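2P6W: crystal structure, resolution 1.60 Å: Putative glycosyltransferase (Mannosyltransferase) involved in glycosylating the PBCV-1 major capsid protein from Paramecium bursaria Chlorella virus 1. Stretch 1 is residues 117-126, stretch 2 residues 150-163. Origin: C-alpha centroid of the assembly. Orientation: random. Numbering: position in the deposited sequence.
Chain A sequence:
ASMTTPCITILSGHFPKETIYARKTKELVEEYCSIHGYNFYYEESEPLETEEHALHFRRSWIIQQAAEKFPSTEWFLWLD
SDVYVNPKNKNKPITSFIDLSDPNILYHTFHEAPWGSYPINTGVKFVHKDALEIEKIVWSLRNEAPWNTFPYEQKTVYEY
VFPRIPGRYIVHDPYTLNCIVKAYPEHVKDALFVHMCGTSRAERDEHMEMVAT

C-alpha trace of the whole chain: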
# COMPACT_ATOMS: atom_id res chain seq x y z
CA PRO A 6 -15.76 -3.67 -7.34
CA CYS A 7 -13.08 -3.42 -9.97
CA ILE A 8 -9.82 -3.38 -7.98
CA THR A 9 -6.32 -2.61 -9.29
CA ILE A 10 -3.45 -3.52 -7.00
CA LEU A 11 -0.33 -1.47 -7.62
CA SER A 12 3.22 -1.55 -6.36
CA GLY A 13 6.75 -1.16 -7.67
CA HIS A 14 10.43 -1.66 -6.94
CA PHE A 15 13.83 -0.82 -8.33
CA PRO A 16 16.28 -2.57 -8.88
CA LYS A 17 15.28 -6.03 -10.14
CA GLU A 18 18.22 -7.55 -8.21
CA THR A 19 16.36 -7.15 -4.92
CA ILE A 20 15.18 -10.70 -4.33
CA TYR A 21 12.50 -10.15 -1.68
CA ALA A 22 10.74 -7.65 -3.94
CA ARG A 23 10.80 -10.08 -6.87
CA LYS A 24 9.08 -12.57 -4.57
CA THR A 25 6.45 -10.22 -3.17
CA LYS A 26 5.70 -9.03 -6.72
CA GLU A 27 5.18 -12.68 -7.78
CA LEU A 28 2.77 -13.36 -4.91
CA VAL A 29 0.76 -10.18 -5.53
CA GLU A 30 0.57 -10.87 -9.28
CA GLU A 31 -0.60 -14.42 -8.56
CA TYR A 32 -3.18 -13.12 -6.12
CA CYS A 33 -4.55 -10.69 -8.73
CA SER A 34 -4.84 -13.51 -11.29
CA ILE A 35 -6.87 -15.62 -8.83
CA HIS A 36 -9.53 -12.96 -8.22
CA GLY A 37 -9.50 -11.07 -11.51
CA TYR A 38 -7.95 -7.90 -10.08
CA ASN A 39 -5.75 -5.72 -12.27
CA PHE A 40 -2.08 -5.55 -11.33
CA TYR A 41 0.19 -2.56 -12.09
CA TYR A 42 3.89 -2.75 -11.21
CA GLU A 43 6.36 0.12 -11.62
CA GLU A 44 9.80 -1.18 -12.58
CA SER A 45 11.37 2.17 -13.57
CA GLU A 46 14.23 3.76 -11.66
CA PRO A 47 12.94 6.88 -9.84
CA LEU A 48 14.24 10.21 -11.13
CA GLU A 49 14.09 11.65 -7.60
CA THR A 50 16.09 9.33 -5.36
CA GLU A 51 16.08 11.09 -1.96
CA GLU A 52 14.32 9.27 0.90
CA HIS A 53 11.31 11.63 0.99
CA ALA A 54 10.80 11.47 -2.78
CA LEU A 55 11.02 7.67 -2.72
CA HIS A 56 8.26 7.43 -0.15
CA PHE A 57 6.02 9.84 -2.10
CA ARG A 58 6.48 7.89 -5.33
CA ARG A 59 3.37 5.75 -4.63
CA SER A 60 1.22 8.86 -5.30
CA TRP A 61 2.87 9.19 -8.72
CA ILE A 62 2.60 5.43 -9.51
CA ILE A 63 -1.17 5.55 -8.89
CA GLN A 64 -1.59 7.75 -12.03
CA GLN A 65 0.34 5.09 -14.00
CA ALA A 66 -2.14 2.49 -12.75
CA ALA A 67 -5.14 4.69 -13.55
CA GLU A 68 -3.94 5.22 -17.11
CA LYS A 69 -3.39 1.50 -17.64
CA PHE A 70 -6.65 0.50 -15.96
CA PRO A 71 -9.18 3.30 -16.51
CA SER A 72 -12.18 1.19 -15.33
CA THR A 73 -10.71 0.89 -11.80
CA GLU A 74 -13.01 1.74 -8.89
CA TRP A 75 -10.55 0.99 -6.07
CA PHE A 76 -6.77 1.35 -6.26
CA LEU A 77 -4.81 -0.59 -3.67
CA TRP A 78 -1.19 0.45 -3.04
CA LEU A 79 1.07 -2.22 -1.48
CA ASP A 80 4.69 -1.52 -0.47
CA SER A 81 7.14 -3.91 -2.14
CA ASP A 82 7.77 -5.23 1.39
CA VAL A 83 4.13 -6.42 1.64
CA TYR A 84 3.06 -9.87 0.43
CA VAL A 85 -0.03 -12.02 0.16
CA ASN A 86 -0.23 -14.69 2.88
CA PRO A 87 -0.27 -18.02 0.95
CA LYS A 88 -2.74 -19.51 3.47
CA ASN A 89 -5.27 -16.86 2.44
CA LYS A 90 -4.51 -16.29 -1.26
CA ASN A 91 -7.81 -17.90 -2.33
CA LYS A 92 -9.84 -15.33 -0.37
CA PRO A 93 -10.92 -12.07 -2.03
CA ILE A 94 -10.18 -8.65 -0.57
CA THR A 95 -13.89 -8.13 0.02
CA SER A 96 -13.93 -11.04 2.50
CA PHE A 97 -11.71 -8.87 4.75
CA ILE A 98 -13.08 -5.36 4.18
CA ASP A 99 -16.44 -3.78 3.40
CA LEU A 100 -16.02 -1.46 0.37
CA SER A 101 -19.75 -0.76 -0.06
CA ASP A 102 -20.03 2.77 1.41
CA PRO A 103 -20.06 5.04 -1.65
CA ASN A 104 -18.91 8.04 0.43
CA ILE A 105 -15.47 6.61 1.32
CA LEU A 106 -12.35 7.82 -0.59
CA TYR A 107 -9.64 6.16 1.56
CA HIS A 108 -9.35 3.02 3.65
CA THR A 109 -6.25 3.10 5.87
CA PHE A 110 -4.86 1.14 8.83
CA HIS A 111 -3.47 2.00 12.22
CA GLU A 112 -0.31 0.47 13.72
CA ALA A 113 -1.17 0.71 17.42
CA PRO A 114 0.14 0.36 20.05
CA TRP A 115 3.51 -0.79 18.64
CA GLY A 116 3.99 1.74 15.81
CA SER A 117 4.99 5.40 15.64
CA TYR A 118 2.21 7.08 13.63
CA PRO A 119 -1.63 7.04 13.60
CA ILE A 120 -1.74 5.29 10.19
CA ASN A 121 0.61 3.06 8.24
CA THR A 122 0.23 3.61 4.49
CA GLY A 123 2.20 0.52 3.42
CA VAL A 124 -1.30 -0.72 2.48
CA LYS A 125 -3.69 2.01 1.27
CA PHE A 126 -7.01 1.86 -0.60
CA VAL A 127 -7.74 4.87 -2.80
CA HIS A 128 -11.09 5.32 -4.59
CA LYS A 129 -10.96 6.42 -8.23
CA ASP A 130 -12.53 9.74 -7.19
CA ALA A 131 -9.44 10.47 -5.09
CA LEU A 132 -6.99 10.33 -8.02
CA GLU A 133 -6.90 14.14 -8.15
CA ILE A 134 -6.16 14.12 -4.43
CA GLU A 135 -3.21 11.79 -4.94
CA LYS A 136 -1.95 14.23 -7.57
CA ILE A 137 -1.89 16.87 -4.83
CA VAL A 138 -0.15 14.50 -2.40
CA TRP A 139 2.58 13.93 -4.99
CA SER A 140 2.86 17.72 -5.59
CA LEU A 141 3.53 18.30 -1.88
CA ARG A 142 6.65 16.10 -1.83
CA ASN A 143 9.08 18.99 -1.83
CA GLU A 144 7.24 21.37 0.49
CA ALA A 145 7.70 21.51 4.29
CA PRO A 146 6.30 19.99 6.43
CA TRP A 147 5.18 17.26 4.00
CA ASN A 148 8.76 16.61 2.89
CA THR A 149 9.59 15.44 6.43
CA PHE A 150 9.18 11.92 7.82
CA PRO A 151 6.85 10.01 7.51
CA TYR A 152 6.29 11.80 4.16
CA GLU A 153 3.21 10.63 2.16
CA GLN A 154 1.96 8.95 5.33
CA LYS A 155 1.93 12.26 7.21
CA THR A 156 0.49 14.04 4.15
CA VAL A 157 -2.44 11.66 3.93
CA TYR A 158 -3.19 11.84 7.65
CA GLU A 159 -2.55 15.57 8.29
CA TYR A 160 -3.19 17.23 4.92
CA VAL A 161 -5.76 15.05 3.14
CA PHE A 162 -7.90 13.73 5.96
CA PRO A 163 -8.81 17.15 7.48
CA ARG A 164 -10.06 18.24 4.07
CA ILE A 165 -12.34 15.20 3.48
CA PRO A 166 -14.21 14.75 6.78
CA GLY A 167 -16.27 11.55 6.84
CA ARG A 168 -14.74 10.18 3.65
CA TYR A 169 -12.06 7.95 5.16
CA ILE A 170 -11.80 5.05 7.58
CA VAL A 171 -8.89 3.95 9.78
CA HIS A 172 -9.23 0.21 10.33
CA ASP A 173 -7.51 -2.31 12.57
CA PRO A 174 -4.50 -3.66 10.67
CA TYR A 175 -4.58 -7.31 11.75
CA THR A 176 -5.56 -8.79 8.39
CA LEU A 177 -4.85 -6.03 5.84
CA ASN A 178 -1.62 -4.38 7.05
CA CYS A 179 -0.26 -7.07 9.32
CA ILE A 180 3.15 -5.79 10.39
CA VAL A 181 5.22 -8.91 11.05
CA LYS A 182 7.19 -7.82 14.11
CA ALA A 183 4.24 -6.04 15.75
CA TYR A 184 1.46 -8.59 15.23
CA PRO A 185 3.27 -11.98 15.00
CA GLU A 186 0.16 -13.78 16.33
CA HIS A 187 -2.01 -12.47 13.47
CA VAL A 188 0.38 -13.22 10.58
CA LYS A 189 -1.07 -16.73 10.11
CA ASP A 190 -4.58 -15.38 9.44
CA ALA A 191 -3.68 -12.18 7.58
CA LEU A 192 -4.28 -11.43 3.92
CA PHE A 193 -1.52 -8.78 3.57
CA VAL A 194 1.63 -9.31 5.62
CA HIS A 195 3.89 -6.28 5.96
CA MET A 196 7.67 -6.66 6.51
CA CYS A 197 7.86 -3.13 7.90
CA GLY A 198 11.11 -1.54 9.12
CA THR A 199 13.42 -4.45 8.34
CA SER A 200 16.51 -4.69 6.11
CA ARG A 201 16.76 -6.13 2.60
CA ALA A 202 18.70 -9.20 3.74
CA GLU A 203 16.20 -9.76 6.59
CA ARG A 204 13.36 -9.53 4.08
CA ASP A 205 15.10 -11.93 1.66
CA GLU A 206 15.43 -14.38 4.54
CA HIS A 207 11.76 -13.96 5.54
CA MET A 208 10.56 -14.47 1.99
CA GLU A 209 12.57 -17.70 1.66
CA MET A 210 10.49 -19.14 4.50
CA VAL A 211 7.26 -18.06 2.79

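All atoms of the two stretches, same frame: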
# COMPACT_ATOMS: atom_id res chain seq x y z
N SER A 117 4.53 4.05 15.29
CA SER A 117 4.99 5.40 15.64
C SER A 117 4.13 6.49 15.02
O SER A 117 4.41 7.66 15.20
CB SER A 117 6.45 5.60 15.24
OG SER A 117 6.60 5.29 13.87
N TYR A 118 3.06 6.10 14.32
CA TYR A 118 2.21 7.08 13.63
C TYR A 118 0.74 6.59 13.60
O TYR A 118 0.48 5.38 13.67
CB TYR A 118 2.76 7.34 12.22
CG TYR A 118 2.24 8.65 11.64
CD1 TYR A 118 2.67 9.87 12.15
CD2 TYR A 118 1.29 8.66 10.62
CE1 TYR A 118 2.18 11.07 11.66
CE2 TYR A 118 0.81 9.85 10.11
CZ TYR A 118 1.25 11.06 10.64
OH TYR A 118 0.75 12.25 10.17
N PRO A 119 -0.24 7.53 13.58
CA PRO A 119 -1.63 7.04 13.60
C PRO A 119 -2.09 6.13 12.45
O PRO A 119 -3.04 5.37 12.64
CB PRO A 119 -2.47 8.32 13.61
CG PRO A 119 -1.56 9.34 14.22
CD PRO A 119 -0.18 9.01 13.68
N ILE A 120 -1.45 6.23 11.29
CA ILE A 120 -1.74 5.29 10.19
C ILE A 120 -0.44 4.78 9.59
O ILE A 120 0.61 5.45 9.65
CB ILE A 120 -2.66 5.91 9.08
CG1 ILE A 120 -2.01 7.15 8.44
CG2 ILE A 120 -4.01 6.26 9.64
CD1 ILE A 120 -2.75 7.70 7.20
N ASN A 121 -0.51 3.58 9.00
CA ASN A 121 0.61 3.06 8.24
C ASN A 121 0.14 2.84 6.81
O ASN A 121 -0.73 2.00 6.56
CB ASN A 121 1.08 1.75 8.87
CG ASN A 121 2.24 1.14 8.13
OD1 ASN A 121 2.12 0.77 6.95
ND2 ASN A 121 3.36 0.95 8.84
N THR A 122 0.73 3.60 5.87
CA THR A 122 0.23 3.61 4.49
C THR A 122 0.96 2.62 3.58
O THR A 122 0.89 2.74 2.35
CB THR A 122 0.27 5.03 3.88
OG1 THR A 122 1.58 5.58 4.03
CG2 THR A 122 -0.78 5.95 4.54
N GLY A 123 1.60 1.62 4.18
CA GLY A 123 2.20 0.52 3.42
C GLY A 123 1.14 -0.28 2.67
O GLY A 123 1.44 -0.97 1.69
N VAL A 124 -0.10 -0.19 3.15
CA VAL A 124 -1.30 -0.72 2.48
C VAL A 124 -2.33 0.41 2.52
O VAL A 124 -2.64 0.90 3.60
CB VAL A 124 -1.88 -1.94 3.22
CG1 VAL A 124 -3.11 -2.45 2.49
CG2 VAL A 124 -0.83 -3.07 3.30
N LYS A 125 -2.83 0.81 1.35
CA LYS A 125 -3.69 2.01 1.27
C LYS A 125 -4.65 1.85 0.10
O LYS A 125 -4.21 1.66 -1.04
CB LYS A 125 -2.83 3.27 1.06
CG LYS A 125 -3.61 4.56 0.91
CD LYS A 125 -2.68 5.77 0.68
CE LYS A 125 -2.05 5.77 -0.71
NZ LYS A 125 -1.46 7.15 -1.03
N PHE A 126 -5.94 1.91 0.41
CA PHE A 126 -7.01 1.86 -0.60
C PHE A 126 -7.40 3.27 -0.97
O PHE A 126 -7.70 4.07 -0.09
CB PHE A 126 -8.26 1.19 -0.03
CG PHE A 126 -8.15 -0.30 0.17
CD1 PHE A 126 -8.69 -1.17 -0.76
CD2 PHE A 126 -7.56 -0.83 1.32
CE1 PHE A 126 -8.63 -2.57 -0.58
CE2 PHE A 126 -7.49 -2.23 1.51
CZ PHE A 126 -8.03 -3.09 0.57
N PHE A 150 9.69 13.23 7.41
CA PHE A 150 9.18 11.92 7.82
C PHE A 150 7.91 12.04 8.67
O PHE A 150 7.84 12.92 9.56
CB PHE A 150 10.29 11.22 8.62
CG PHE A 150 9.94 9.86 9.10
CD1 PHE A 150 10.22 8.74 8.31
CD2 PHE A 150 9.35 9.67 10.34
CE1 PHE A 150 9.90 7.46 8.76
CE2 PHE A 150 9.03 8.39 10.80
CZ PHE A 150 9.30 7.29 10.00
N PRO A 151 6.93 11.13 8.48
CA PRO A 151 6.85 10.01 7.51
C PRO A 151 6.29 10.30 6.10
O PRO A 151 5.73 9.40 5.47
CB PRO A 151 5.93 9.00 8.23
CG PRO A 151 5.01 9.86 9.02
CD PRO A 151 5.81 11.09 9.44
N TYR A 152 6.44 11.53 5.60
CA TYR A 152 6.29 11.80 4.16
C TYR A 152 4.85 11.64 3.67
O TYR A 152 3.97 12.34 4.17
CB TYR A 152 7.27 10.94 3.34
CG TYR A 152 8.68 10.98 3.88
CD1 TYR A 152 9.35 12.18 4.03
CD2 TYR A 152 9.33 9.80 4.25
CE1 TYR A 152 10.64 12.22 4.52
CE2 TYR A 152 10.63 9.83 4.75
CZ TYR A 152 11.28 11.04 4.87
OH TYR A 152 12.56 11.08 5.37
N GLU A 153 4.58 10.78 2.68
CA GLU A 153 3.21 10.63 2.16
C GLU A 153 2.26 10.19 3.27
O GLU A 153 1.07 10.50 3.25
CB GLU A 153 3.16 9.64 0.98
CG GLU A 153 1.76 9.14 0.59
CD GLU A 153 1.32 7.90 1.36
OE1 GLU A 153 2.08 7.43 2.24
OE2 GLU A 153 0.21 7.38 1.08
N GLN A 154 2.79 9.46 4.24
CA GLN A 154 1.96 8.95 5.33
C GLN A 154 1.43 10.10 6.18
O GLN A 154 0.26 10.13 6.57
CB GLN A 154 2.80 8.00 6.16
CG GLN A 154 2.08 7.34 7.29
CD GLN A 154 2.91 6.22 7.88
OE1 GLN A 154 2.97 5.13 7.32
NE2 GLN A 154 3.55 6.48 9.01
N LYS A 155 2.31 11.06 6.49
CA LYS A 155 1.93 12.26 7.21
C LYS A 155 1.02 13.15 6.35
O LYS A 155 0.08 13.78 6.85
CB LYS A 155 3.19 13.04 7.63
CG LYS A 155 2.87 14.43 8.19
CD LYS A 155 3.93 14.96 9.16
CE LYS A 155 5.32 14.99 8.56
NZ LYS A 155 6.26 15.53 9.61
N THR A 156 1.28 13.18 5.04
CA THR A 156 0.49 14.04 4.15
C THR A 156 -0.94 13.53 4.06
O THR A 156 -1.90 14.32 4.12
CB THR A 156 1.13 14.11 2.77
OG1 THR A 156 2.50 14.51 2.93
CG2 THR A 156 0.36 15.11 1.88
N VAL A 157 -1.11 12.23 3.91
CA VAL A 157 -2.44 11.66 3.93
C VAL A 157 -3.15 11.98 5.25
O VAL A 157 -4.28 12.48 5.25
CB VAL A 157 -2.41 10.13 3.64
CG1 VAL A 157 -3.76 9.49 3.96
CG2 VAL A 157 -2.05 9.89 2.20
N TYR A 158 -2.52 11.68 6.37
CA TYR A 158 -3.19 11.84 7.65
C TYR A 158 -3.47 13.31 8.05
O TYR A 158 -4.56 13.62 8.61
CB TYR A 158 -2.42 11.11 8.75
CG TYR A 158 -3.21 10.97 10.02
CD1 TYR A 158 -4.30 10.11 10.10
CD2 TYR A 158 -2.86 11.72 11.16
CE1 TYR A 158 -5.02 9.97 11.29
CE2 TYR A 158 -3.58 11.59 12.35
CZ TYR A 158 -4.65 10.73 12.40
OH TYR A 158 -5.37 10.59 13.56
N GLU A 159 -2.51 14.18 7.79
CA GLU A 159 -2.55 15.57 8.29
C GLU A 159 -2.92 16.63 7.26
O GLU A 159 -3.30 17.76 7.66
CB GLU A 159 -1.22 15.93 8.94
CG GLU A 159 -0.90 15.09 10.19
CD GLU A 159 0.40 15.49 10.85
OE1 GLU A 159 0.71 16.70 10.87
OE2 GLU A 159 1.13 14.58 11.33
N TYR A 160 -2.78 16.31 5.98
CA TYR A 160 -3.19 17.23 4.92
C TYR A 160 -4.51 16.78 4.29
O TYR A 160 -5.46 17.56 4.19
CB TYR A 160 -2.11 17.38 3.85
CG TYR A 160 -2.36 18.52 2.90
CD1 TYR A 160 -1.84 19.78 3.15
CD2 TYR A 160 -3.13 18.34 1.75
CE1 TYR A 160 -2.09 20.83 2.30
CE2 TYR A 160 -3.39 19.38 0.89
CZ TYR A 160 -2.86 20.62 1.16
OH TYR A 160 -3.11 21.68 0.30
N VAL A 161 -4.58 15.51 3.88
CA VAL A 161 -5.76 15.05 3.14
C VAL A 161 -6.96 14.87 4.06
O VAL A 161 -8.04 15.41 3.82
CB VAL A 161 -5.50 13.74 2.36
CG1 VAL A 161 -6.77 13.21 1.73
CG2 VAL A 161 -4.45 13.98 1.27
N PHE A 162 -6.76 14.09 5.12
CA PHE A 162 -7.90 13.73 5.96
C PHE A 162 -8.71 14.94 6.50
O PHE A 162 -9.94 14.92 6.43
CB PHE A 162 -7.47 12.80 7.11
CG PHE A 162 -7.25 11.36 6.69
CD1 PHE A 162 -7.35 10.95 5.36
CD2 PHE A 162 -6.90 10.41 7.66
CE1 PHE A 162 -7.13 9.60 5.00
CE2 PHE A 162 -6.67 9.09 7.30
CZ PHE A 162 -6.80 8.68 5.98
N PRO A 163 -8.03 15.99 7.02
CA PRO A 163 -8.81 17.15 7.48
C PRO A 163 -9.69 17.77 6.42
O PRO A 163 -10.71 18.40 6.77
CB PRO A 163 -7.73 18.14 7.92
CG PRO A 163 -6.59 17.29 8.32
CD PRO A 163 -6.59 16.17 7.29
O HOH W 1 4.05 4.61 4.62

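The first stretch runs as an irregular loop and leads into a strand that includes Val 124 to Phe 126, and it lies against a helix that starts at Glu 153. Their backbones come as near as 5.7 Å, between the CA atoms of Thr 122 and Gln 154, and together they bury 642 Å².

Tyr 118 covers the most surface. Its CA-to-CB bond points toward the helix, and its flat, largely apolar ring offers a face to Pro 151: Pro 151 CG sits 3.9 Å from the centroid of the Tyr 118 ring, almost on the normal, a CH-pi contact, in which the flat ring face accommodates the compact proline ring. The phenol adds polarity at the far end, where Tyr 118 OH donates a 2.6 Å hydrogen bond to Glu 159 OE2, near the ring plane. A tyrosine thus combines packing with an anchor to a carboxylate. Next to it, Pro 119 CB lies over one face of the Tyr 158 ring, 3.5 Å from Tyr 158 CZ, so the proline-aromatic theme recurs with the roles of the stretches exchanged.

Gln 154 is the second centre. Its long, extended side chain (chi1 and chi2 both t) reaches the loop backbone, where Gln 154 OE1 accepts a 3.1 Å hydrogen bond from Thr 122 N. Water 1 donates to that same oxygen and to Thr 122 OG1. The amide nitrogen, Gln 154 NE2, packs 3.4 Å from Tyr 118 CB.

Ile 120 adds a further apolar contact: its CD1 lies 3.8 Å from both Val 157 CG1 and Tyr 158 CB, filling space beside the helix without polar demands.

Glu 153, itself buried, uses both carboxylate oxygens. Thr 122 OG1 donates to Glu 153 OE1 at 2.6 Å, while Lys 125 NZ forms a 2.7 Å salt bridge with Glu 153 OE2, compensating buried charge.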